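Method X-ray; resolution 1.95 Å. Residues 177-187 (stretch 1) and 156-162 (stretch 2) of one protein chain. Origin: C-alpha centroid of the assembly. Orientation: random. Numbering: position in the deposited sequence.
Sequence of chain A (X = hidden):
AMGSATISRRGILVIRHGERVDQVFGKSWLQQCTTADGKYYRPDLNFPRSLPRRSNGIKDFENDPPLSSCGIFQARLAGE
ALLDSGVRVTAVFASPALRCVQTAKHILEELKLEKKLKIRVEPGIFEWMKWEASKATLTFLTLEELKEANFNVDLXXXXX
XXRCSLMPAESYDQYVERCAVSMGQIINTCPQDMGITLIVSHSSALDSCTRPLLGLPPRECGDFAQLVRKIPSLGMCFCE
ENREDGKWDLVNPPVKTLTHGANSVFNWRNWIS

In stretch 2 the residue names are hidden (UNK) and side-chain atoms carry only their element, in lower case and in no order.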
# COMPACT_ATOMS: atom_id res chain seq x y z
N GLU A 177 -20.02 -21.55 17.71
CA GLU A 177 -21.47 -21.73 17.57
C GLU A 177 -22.15 -20.48 17.05
O GLU A 177 -22.91 -20.57 16.11
CB GLU A 177 -22.12 -22.22 18.88
CG GLU A 177 -23.65 -22.47 18.78
CD GLU A 177 -24.06 -23.47 17.70
OE1 GLU A 177 -23.19 -24.20 17.13
OE2 GLU A 177 -25.27 -23.53 17.41
N ARG A 178 -21.84 -19.30 17.61
CA ARG A 178 -22.48 -18.07 17.08
C ARG A 178 -22.04 -17.69 15.66
O ARG A 178 -22.79 -17.04 14.92
CB ARG A 178 -22.41 -16.87 18.04
CG ARG A 178 -21.03 -16.42 18.48
CD ARG A 178 -20.47 -15.27 17.62
NE ARG A 178 -19.42 -14.56 18.34
CZ ARG A 178 -18.50 -13.78 17.79
NH1 ARG A 178 -18.47 -13.60 16.47
NH2 ARG A 178 -17.60 -13.20 18.57
N CYS A 179 -20.83 -18.09 15.27
CA CYS A 179 -20.38 -17.88 13.89
C CYS A 179 -21.17 -18.79 12.96
O CYS A 179 -21.56 -18.38 11.87
CB CYS A 179 -18.89 -18.16 13.76
SG CYS A 179 -17.88 -16.90 14.57
N ALA A 180 -21.38 -20.03 13.39
CA ALA A 180 -22.17 -20.99 12.63
C ALA A 180 -23.58 -20.47 12.41
O ALA A 180 -24.10 -20.49 11.29
CB ALA A 180 -22.19 -22.37 13.33
N VAL A 181 -24.20 -19.99 13.49
CA VAL A 181 -25.59 -19.51 13.44
C VAL A 181 -25.72 -18.30 12.52
O VAL A 181 -26.67 -18.20 11.74
CB VAL A 181 -26.10 -19.22 14.87
CG1 VAL A 181 -27.39 -18.43 14.85
CG2 VAL A 181 -26.25 -20.54 15.65
N SER A 182 -24.74 -17.40 12.59
CA SER A 182 -24.73 -16.20 11.76
C SER A 182 -24.57 -16.54 10.30
O SER A 182 -25.27 -15.97 9.46
CB SER A 182 -23.64 -15.21 12.22
OG SER A 182 -23.81 -14.94 13.60
N MET A 183 -23.64 -17.44 9.98
CA MET A 183 -23.44 -17.90 8.61
C MET A 183 -24.70 -18.59 8.09
O MET A 183 -25.08 -18.39 6.94
CB MET A 183 -22.23 -18.83 8.50
CG MET A 183 -20.85 -18.09 8.61
SD MET A 183 -20.75 -16.56 7.64
CE MET A 183 -20.74 -17.16 5.96
N GLY A 184 -25.34 -19.39 8.95
CA GLY A 184 -26.67 -19.95 8.64
C GLY A 184 -27.68 -18.91 8.18
O GLY A 184 -28.35 -19.09 7.16
N GLN A 185 -27.81 -17.82 8.95
CA GLN A 185 -28.74 -16.74 8.60
C GLN A 185 -28.31 -16.01 7.33
O GLN A 185 -29.14 -15.67 6.49
CB GLN A 185 -28.91 -15.76 9.77
CG GLN A 185 -29.60 -14.45 9.40
CD GLN A 185 -30.08 -13.64 10.63
OE1 GLN A 185 -30.68 -14.19 11.56
NE2 GLN A 185 -29.84 -12.32 10.60
N ILE A 186 -27.01 -15.79 7.18
CA ILE A 186 -26.49 -15.12 5.99
C ILE A 186 -26.85 -15.91 4.73
O ILE A 186 -27.34 -15.33 3.76
CB ILE A 186 -24.95 -14.87 6.11
CG1 ILE A 186 -24.67 -13.81 7.18
CG2 ILE A 186 -24.36 -14.43 4.78
CD1 ILE A 186 -23.21 -13.59 7.50
N ILE A 187 -26.64 -17.22 4.76
CA ILE A 187 -26.94 -18.07 3.59
C ILE A 187 -28.43 -18.03 3.22
O ILE A 187 -28.79 -18.01 2.04
CB ILE A 187 -26.43 -19.53 3.80
CG1 ILE A 187 -24.91 -19.55 3.90
CG2 ILE A 187 -26.89 -20.46 2.67
CD1 ILE A 187 -24.22 -18.67 2.93
N UNK A 156 -31.77 -1.28 7.76
CA UNK A 156 -32.84 -2.27 7.83
C UNK A 156 -32.36 -3.65 8.23
O UNK A 156 -33.17 -4.51 8.59
o UNK A 156 -34.69 -0.36 6.93
c UNK A 156 -34.24 -1.14 6.05
o UNK A 156 -34.35 -0.94 4.82
c UNK A 156 -33.56 -2.41 6.48
N UNK A 157 -31.05 -3.88 8.15
CA UNK A 157 -30.51 -5.21 8.40
C UNK A 157 -30.75 -5.59 9.84
O UNK A 157 -30.56 -4.77 10.74
c UNK A 157 -28.44 -6.68 8.28
c UNK A 157 -28.44 -9.05 7.82
c UNK A 157 -27.40 -6.88 9.18
c UNK A 157 -27.41 -9.23 8.71
c UNK A 157 -29.01 -5.30 8.05
c UNK A 157 -26.87 -8.15 9.40
o UNK A 157 -26.91 -10.48 8.92
c UNK A 157 -28.94 -7.79 7.60
N UNK A 158 -31.18 -6.83 10.04
CA UNK A 158 -31.42 -7.36 11.37
C UNK A 158 -30.41 -8.45 11.64
O UNK A 158 -30.59 -9.57 11.17
c UNK A 158 -33.91 -6.84 11.31
n UNK A 158 -35.89 -6.54 12.68
n UNK A 158 -37.83 -7.72 13.03
n UNK A 158 -35.81 -8.74 13.40
c UNK A 158 -34.43 -6.37 12.64
c UNK A 158 -32.85 -7.91 11.49
c UNK A 158 -36.51 -7.66 13.04
N UNK A 159 -29.34 -8.13 12.41
CA UNK A 159 -28.22 -9.05 12.54
C UNK A 159 -28.64 -10.32 13.25
O UNK A 159 -29.58 -10.30 14.06
c UNK A 159 -27.20 -8.26 13.39
c UNK A 159 -28.02 -7.26 14.15
c UNK A 159 -29.15 -6.90 13.21
N UNK A 160 -27.96 -11.42 12.92
CA UNK A 160 -28.15 -12.71 13.60
C UNK A 160 -27.80 -12.61 15.07
O UNK A 160 -28.43 -13.26 15.91
c UNK A 160 -27.32 -13.79 12.94
N UNK A 161 -26.77 -11.83 15.38
CA UNK A 161 -26.42 -11.54 16.76
C UNK A 161 -26.27 -10.03 16.95
O UNK A 161 -25.33 -9.43 16.42
c UNK A 161 -25.14 -12.29 17.18
c UNK A 161 -24.69 -12.14 18.64
c UNK A 161 -25.55 -12.95 19.60
c UNK A 161 -23.22 -12.54 18.77
N UNK A 162 -27.21 -9.42 17.70
CA UNK A 162 -27.10 -8.00 18.05
C UNK A 162 -25.83 -7.71 18.84
O UNK A 162 -25.36 -8.56 19.59
c UNK A 162 -29.31 -8.86 18.52
c UNK A 162 -28.34 -7.77 18.91
c UNK A 162 -28.43 -10.03 18.23

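Position 156 carries two side-chain carbons, the second bearing two oxygens, and lies out of reach of the helix to which residues 177-187 belong. This short carboxylate is that of an aspartate, Asp156.

At position 157 one carbon leads into a six-membered carbon ring that bears a single oxygen. The ring oxygen of position 157 lies 3.8 Å from NE2 of Gln185 and 4.4 Å from CG1 of Ile186. The residue is tyrosine. The CA-to-CB bond of Tyr157 points sideways, yet the far end of the side chain comes nearer to the helix. Neither approach of OH is a hydrogen bond, and the hydroxyl finds its partner elsewhere in the structure.

Position 158 has three carbons in a row, then a nitrogen, then a carbon carrying two further nitrogens. The end of this side chain leads away from the helix, so the residue contributes chiefly through its backbone: the O of position 158 accepts a weak hydrogen bond from Gln185 NE2, 2.9 Å long but bent to 124° at the hydrogen. The guanidinium identifies an arginine, Arg158.

At position 159 three carbons close a ring onto the backbone nitrogen. The CA-to-CB bond turns away from the helix, and the carbonyl C of position 159, 3.5 Å from Gln185 NE2, makes the nearest approach. The residue is proline, Pro159.

Position 160 has a single side-chain carbon. This CB points toward the helix, 3.7 Å from Ser182 CA and 3.6 Å from Gln185 CD. The residue is therefore alanine. The side chain is a single carbon, and the CA atoms of Ala160 and Ser182 are 5.2 Å apart. Ala160 N also sits 3.1 Å from Gln185 NE2, but both are donors and no hydrogen bond joins them.

Four carbons, forked at the second, make up the side chain of position 161. It points toward the helix and places one branch-end carbon 4.0 Å from Arg178 CD. This is leucine, and Leu161 packs against the aliphatic part of the Arg178 side chain, whose guanidinium nitrogens are hydrogen-bonded elsewhere in the structure.

Position 162 again has three carbons closing onto the backbone nitrogen and makes no contact with the helix; it is proline, Pro162.

The contact is small, burying 315 Å² in total, and rests mainly on packing. Ala160 fits against Ser182 and Gln185, while Leu161 extends the apolar contact to Arg178. Ser182 OG, 3.8 Å from Ala160 CB, is engaged within its own helix, donating to Arg178 O at 2.7 Å. Gln185, extended with chi1 and chi2 both t, reaches the loop backbone and adds the single, weak hydrogen bond between the two segments.

Stretch 2, residues 156-162: DYRPALP
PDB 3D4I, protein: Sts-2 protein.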